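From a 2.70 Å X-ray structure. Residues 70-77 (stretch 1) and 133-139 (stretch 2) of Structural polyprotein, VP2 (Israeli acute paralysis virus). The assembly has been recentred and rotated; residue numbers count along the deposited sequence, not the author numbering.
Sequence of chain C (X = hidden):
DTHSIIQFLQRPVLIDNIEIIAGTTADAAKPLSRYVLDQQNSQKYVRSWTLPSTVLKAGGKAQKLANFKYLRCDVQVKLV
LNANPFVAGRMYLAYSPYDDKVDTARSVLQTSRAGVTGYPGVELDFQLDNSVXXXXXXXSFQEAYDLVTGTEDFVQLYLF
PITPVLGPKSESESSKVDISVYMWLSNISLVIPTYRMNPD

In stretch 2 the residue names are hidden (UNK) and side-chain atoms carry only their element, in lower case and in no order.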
ATOM      1  N   TYR C  70      54.303 -10.246  19.613  1.00 34.68           N
ATOM      2  CA  TYR C  70      53.024 -10.921  19.807  1.00 33.08           C
ATOM      3  C   TYR C  70      52.908 -12.320  19.219  1.00 32.41           C
ATOM      4  O   TYR C  70      53.425 -12.606  18.140  1.00 32.41           O
ATOM      5  CB  TYR C  70      51.896 -10.049  19.254  1.00 31.82           C
ATOM      6  CG  TYR C  70      51.807  -8.695  19.914  1.00 30.86           C
ATOM      7  CD1 TYR C  70      51.491  -8.575  21.267  1.00 30.21           C
ATOM      8  CD2 TYR C  70      52.051  -7.530  19.188  1.00 30.98           C
ATOM      9  CE1 TYR C  70      51.420  -7.326  21.884  1.00 31.14           C
ATOM     10  CE2 TYR C  70      51.984  -6.275  19.794  1.00 31.38           C
ATOM     11  CZ  TYR C  70      51.668  -6.182  21.140  1.00 31.74           C
ATOM     12  OH  TYR C  70      51.602  -4.946  21.741  1.00 33.96           O
ATOM     13  N   LEU C  71      52.203 -13.181  19.944  1.00 32.08           N
ATOM     14  CA  LEU C  71      51.987 -14.559  19.527  1.00 32.13           C
ATOM     15  C   LEU C  71      50.517 -14.928  19.666  1.00 33.62           C
ATOM     16  O   LEU C  71      49.832 -14.467  20.579  1.00 33.58           O
ATOM     17  CB  LEU C  71      52.826 -15.509  20.385  1.00 31.00           C
ATOM     18  CG  LEU C  71      52.583 -17.009  20.184  1.00 30.05           C
ATOM     19  CD1 LEU C  71      53.013 -17.426  18.786  1.00 30.27           C
ATOM     20  CD2 LEU C  71      53.353 -17.788  21.229  1.00 28.71           C
ATOM     21  N   ARG C  72      50.040 -15.758  18.747  1.00 35.31           N
ATOM     22  CA  ARG C  72      48.660 -16.227  18.756  1.00 37.91           C
ATOM     23  C   ARG C  72      48.756 -17.699  18.376  1.00 37.87           C
ATOM     24  O   ARG C  72      49.401 -18.035  17.385  1.00 38.04           O
ATOM     25  CB  ARG C  72      47.832 -15.467  17.719  1.00 40.92           C
ATOM     26  CG  ARG C  72      46.340 -15.712  17.823  1.00 46.32           C
ATOM     27  CD  ARG C  72      45.610 -15.211  16.590  1.00 52.54           C
ATOM     28  NE  ARG C  72      44.166 -15.396  16.707  1.00 59.18           N
ATOM     29  CZ  ARG C  72      43.377 -14.659  17.484  1.00 63.27           C
ATOM     30  NH1 ARG C  72      43.891 -13.677  18.214  1.00 64.37           N
ATOM     31  NH2 ARG C  72      42.074 -14.907  17.538  1.00 64.91           N
ATOM     32  N   CYS C  73      48.132 -18.579  19.151  1.00 38.43           N
ATOM     33  CA  CYS C  73      48.223 -20.002  18.844  1.00 39.73           C
ATOM     34  C   CYS C  73      47.325 -20.904  19.681  1.00 39.62           C
ATOM     35  O   CYS C  73      46.759 -20.486  20.691  1.00 39.51           O
ATOM     36  CB  CYS C  73      49.666 -20.464  19.040  1.00 40.74           C
ATOM     37  SG  CYS C  73      50.233 -20.273  20.757  1.00 42.97           S
ATOM     38  N   ASP C  74      47.210 -22.153  19.236  1.00 39.28           N
ATOM     39  CA  ASP C  74      46.433 -23.162  19.942  1.00 39.82           C
ATOM     40  C   ASP C  74      47.469 -24.104  20.539  1.00 39.11           C
ATOM     41  O   ASP C  74      48.501 -24.365  19.922  1.00 38.96           O
ATOM     42  CB  ASP C  74      45.537 -23.963  18.987  1.00 41.29           C
ATOM     43  CG  ASP C  74      44.588 -23.089  18.189  1.00 43.18           C
ATOM     44  OD1 ASP C  74      44.036 -22.120  18.753  1.00 43.82           O
ATOM     45  OD2 ASP C  74      44.384 -23.389  16.995  1.00 43.72           O
ATOM     46  N   VAL C  75      47.203 -24.608  21.737  1.00 38.20           N
ATOM     47  CA  VAL C  75      48.130 -25.526  22.379  1.00 36.12           C
ATOM     48  C   VAL C  75      47.701 -26.960  22.116  1.00 36.75           C
ATOM     49  O   VAL C  75      46.554 -27.334  22.358  1.00 37.20           O
ATOM     50  CB  VAL C  75      48.200 -25.286  23.898  1.00 34.64           C
ATOM     51  CG1 VAL C  75      49.077 -26.342  24.552  1.00 31.96           C
ATOM     52  CG2 VAL C  75      48.753 -23.895  24.174  1.00 32.29           C
ATOM     53  N   GLN C  76      48.633 -27.757  21.609  1.00 37.42           N
ATOM     54  CA  GLN C  76      48.371 -29.154  21.305  1.00 37.85           C
ATOM     55  C   GLN C  76      48.924 -30.012  22.438  1.00 37.46           C
ATOM     56  O   GLN C  76      50.067 -29.832  22.859  1.00 38.05           O
ATOM     57  CB  GLN C  76      49.051 -29.531  19.993  1.00 39.95           C
ATOM     58  CG  GLN C  76      48.197 -30.365  19.064  1.00 43.53           C
ATOM     59  CD  GLN C  76      47.007 -29.598  18.536  1.00 45.60           C
ATOM     60  OE1 GLN C  76      47.158 -28.538  17.926  1.00 46.19           O
ATOM     61  NE2 GLN C  76      45.814 -30.129  18.765  1.00 47.23           N
ATOM     62  N   VAL C  77      48.113 -30.942  22.932  1.00 37.01           N
ATOM     63  CA  VAL C  77      48.536 -31.811  24.023  1.00 35.98           C
ATOM     64  C   VAL C  77      48.336 -33.284  23.691  1.00 36.75           C
ATOM     65  O   VAL C  77      47.334 -33.665  23.083  1.00 37.35           O
ATOM     66  CB  VAL C  77      47.757 -31.502  25.320  1.00 34.97           C
ATOM     67  CG1 VAL C  77      48.250 -32.391  26.447  1.00 33.51           C
ATOM     68  CG2 VAL C  77      47.919 -30.037  25.687  1.00 34.42           C
ATOM     69  N   UNK C 133      44.898 -37.394  22.671  1.00 43.44           N
ATOM     70  CA  UNK C 133      45.257 -36.046  22.248  1.00 43.58           C
ATOM     71  C   UNK C 133      44.153 -35.050  22.563  1.00 41.78           C
ATOM     72  O   UNK C 133      42.993 -35.420  22.739  1.00 41.73           O
ATOM     73  c   UNK C 133      47.162 -36.567  18.888  1.00 55.99           C
ATOM     74  o   UNK C 133      46.392 -37.118  18.073  1.00 58.46           O
ATOM     75  o   UNK C 133      48.168 -35.909  18.544  1.00 57.27           O
ATOM     76  c   UNK C 133      46.856 -36.697  20.366  1.00 52.34           C
ATOM     77  c   UNK C 133      45.559 -36.015  20.749  1.00 46.23           C
ATOM     78  N   UNK C 134      44.526 -33.779  22.623  1.00 40.59           N
ATOM     79  CA  UNK C 134      43.577 -32.722  22.928  1.00 38.80           C
ATOM     80  C   UNK C 134      44.086 -31.397  22.374  1.00 37.26           C
ATOM     81  O   UNK C 134      45.290 -31.147  22.352  1.00 36.37           O
ATOM     82  c   UNK C 134      42.444 -31.548  24.898  1.00 42.22           C
ATOM     83  c   UNK C 134      43.403 -32.622  24.442  1.00 40.15           C
ATOM     84  c   UNK C 134      43.711 -30.167  26.915  1.00 42.73           C
ATOM     85  s   UNK C 134      42.429 -31.387  26.691  1.00 44.97           S
ATOM     86  N   UNK C 135      43.165 -30.554  21.918  1.00 36.01           N
ATOM     87  CA  UNK C 135      43.532 -29.251  21.374  1.00 34.44           C
ATOM     88  C   UNK C 135      42.946 -28.148  22.241  1.00 33.68           C
ATOM     89  O   UNK C 135      41.791 -28.225  22.662  1.00 34.03           O
ATOM     90  c   UNK C 135      43.552 -27.777  19.341  1.00 31.92           C
ATOM     91  c   UNK C 135      42.996 -29.058  19.943  1.00 34.14           C
ATOM     92  o   UNK C 135      43.384 -30.168  19.126  1.00 36.23           O
ATOM     93  N   UNK C 136      43.744 -27.124  22.511  1.00 32.31           N
ATOM     94  CA  UNK C 136      43.283 -26.003  23.314  1.00 32.01           C
ATOM     95  C   UNK C 136      43.286 -24.744  22.454  1.00 33.04           C
ATOM     96  O   UNK C 136      44.318 -24.093  22.286  1.00 33.52           O
ATOM     97  c   UNK C 136      45.050 -26.929  26.645  1.00 31.45           C
ATOM     98  c   UNK C 136      44.186 -25.785  24.539  1.00 30.96           C
ATOM     99  c   UNK C 136      44.168 -27.033  25.420  1.00 30.66           C
ATOM    100  c   UNK C 136      43.711 -24.573  25.326  1.00 29.22           C
ATOM    101  N   UNK C 137      42.120 -24.388  21.891  1.00 32.64           N
ATOM    102  CA  UNK C 137      41.992 -23.202  21.043  1.00 32.35           C
ATOM    103  C   UNK C 137      42.492 -21.946  21.746  1.00 32.48           C
ATOM    104  O   UNK C 137      42.403 -21.838  22.968  1.00 34.37           O
ATOM    105  c   UNK C 137      40.822 -25.068  22.035  1.00 32.17           C
ATOM    106  c   UNK C 137      40.492 -23.140  20.767  1.00 32.53           C
ATOM    107  c   UNK C 137      40.079 -24.573  20.823  1.00 32.77           C
ATOM    108  N   UNK C 138      43.025 -21.006  20.972  1.00 31.83           N
ATOM    109  CA  UNK C 138      43.512 -19.751  21.528  1.00 31.35           C
ATOM    110  C   UNK C 138      42.428 -19.277  22.493  1.00 32.27           C
ATOM    111  O   UNK C 138      41.336 -18.895  22.069  1.00 33.48           O
ATOM    112  c   UNK C 138      43.710 -18.736  20.402  1.00 30.30           C
ATOM    113  c   UNK C 138      46.076 -16.104  21.798  1.00 29.05           C
ATOM    114  c   UNK C 138      43.498 -16.254  20.792  1.00 29.76           C
ATOM    115  c   UNK C 138      44.003 -15.032  21.224  1.00 29.91           C
ATOM    116  c   UNK C 138      44.269 -17.414  20.856  1.00 29.58           C
ATOM    117  c   UNK C 138      45.560 -17.321  21.363  1.00 29.54           C
ATOM    118  o   UNK C 138      45.790 -13.765  22.164  1.00 31.60           O
ATOM    119  c   UNK C 138      45.291 -14.967  21.726  1.00 29.12           C
ATOM    120  N   UNK C 139      42.727 -19.309  23.788  1.00 31.88           N
ATOM    121  CA  UNK C 139      41.747 -18.929  24.798  1.00 32.53           C
ATOM    122  C   UNK C 139      41.920 -17.556  25.430  1.00 32.42           C
ATOM    123  O   UNK C 139      41.286 -17.258  26.443  1.00 32.21           O
ATOM    124  c   UNK C 139      41.705 -19.993  25.889  1.00 33.01           C
TER

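Position 133 carries three side-chain carbons in a row, the third bearing two oxygens. Its closest approach to stretch 1 is from CA, 3.3 Å from Val-77 O in a CA-H...O contact, with CB 3.8 Å from the same oxygen. A carboxylate on a two-carbon stem makes this Glu-133; the residue is partly exposed, as suits a carboxylate.

At position 134 the side chain is unbranched: two carbons, a sulfur and a last carbon. The backbone N donates to Val-77 O (2.8 Å), the backbone O accepts from Val-77 N (2.9 Å), and the terminal carbon comes within 4.4 Å of Val-77 CG2. This is Met-134, whose flexible thioether is buried.

Position 135 has one carbon carrying an oxygen and a carbon. It faces Gln-76 in a non-hydrogen-bonded pair, and the side chains supply the link the backbones lack there: Gln-76 NE2 donates to the side-chain oxygen of 135 at a very short 2.5 Å. The residue is Thr-135; a beta-branched, polar residue fits a strand position that is partly exposed.

Four carbons, forked at the first with one arm two carbons long, occupy position 136. Its N donates to Val-75 O (2.8 Å), and its O accepts from Val-75 N (3.0 Å). Buried on the same face as Val-75, it brings CB to 4.1 Å from Val-75 CB, while the end of the longer arm reaches to 4.3 Å from Val-77 CG2. It is Ile-136, whose apolar branches suit this buried face.

At position 137 three carbons close a ring onto the backbone N. CB points away from stretch 1, though CA lies 3.3 Å from Asp-74 OD1. This is Pro-137; lacking an amide hydrogen, it cannot donate a backbone hydrogen bond, which suits a place just after the strand.

Position 138 shows one carbon, then a six-carbon ring bearing an oxygen, with Arg-72 CG over the ring face: Tyr-138. Arg-72 CG sits 3.8 Å from the centroid of the Tyr-138 ring, almost on its normal, so the aliphatic stem of the arginine packs on the aromatic surface. The hydroxyl is hydrogen-bonded elsewhere in the structure.

Position 139 has a single side-chain carbon, buried but out of contact with stretch 1: the small Ala-139.

The contact thus has two parts. Antiparallel strands exchange paired backbone bonds at Val-75 and Val-77, with Val-75, Val-77, Met-134 and Ile-136 sharing an apolar face and Gln-76 and Thr-135 the other. Past the end of strand 133-136, Asp-74 OD1 accepts a hydrogen bond from Tyr-138 N (2.7 Å), and Arg-72 CG packs over one face of the Tyr-138 ring.

Stretch 2 (133-139) EMTIPYA
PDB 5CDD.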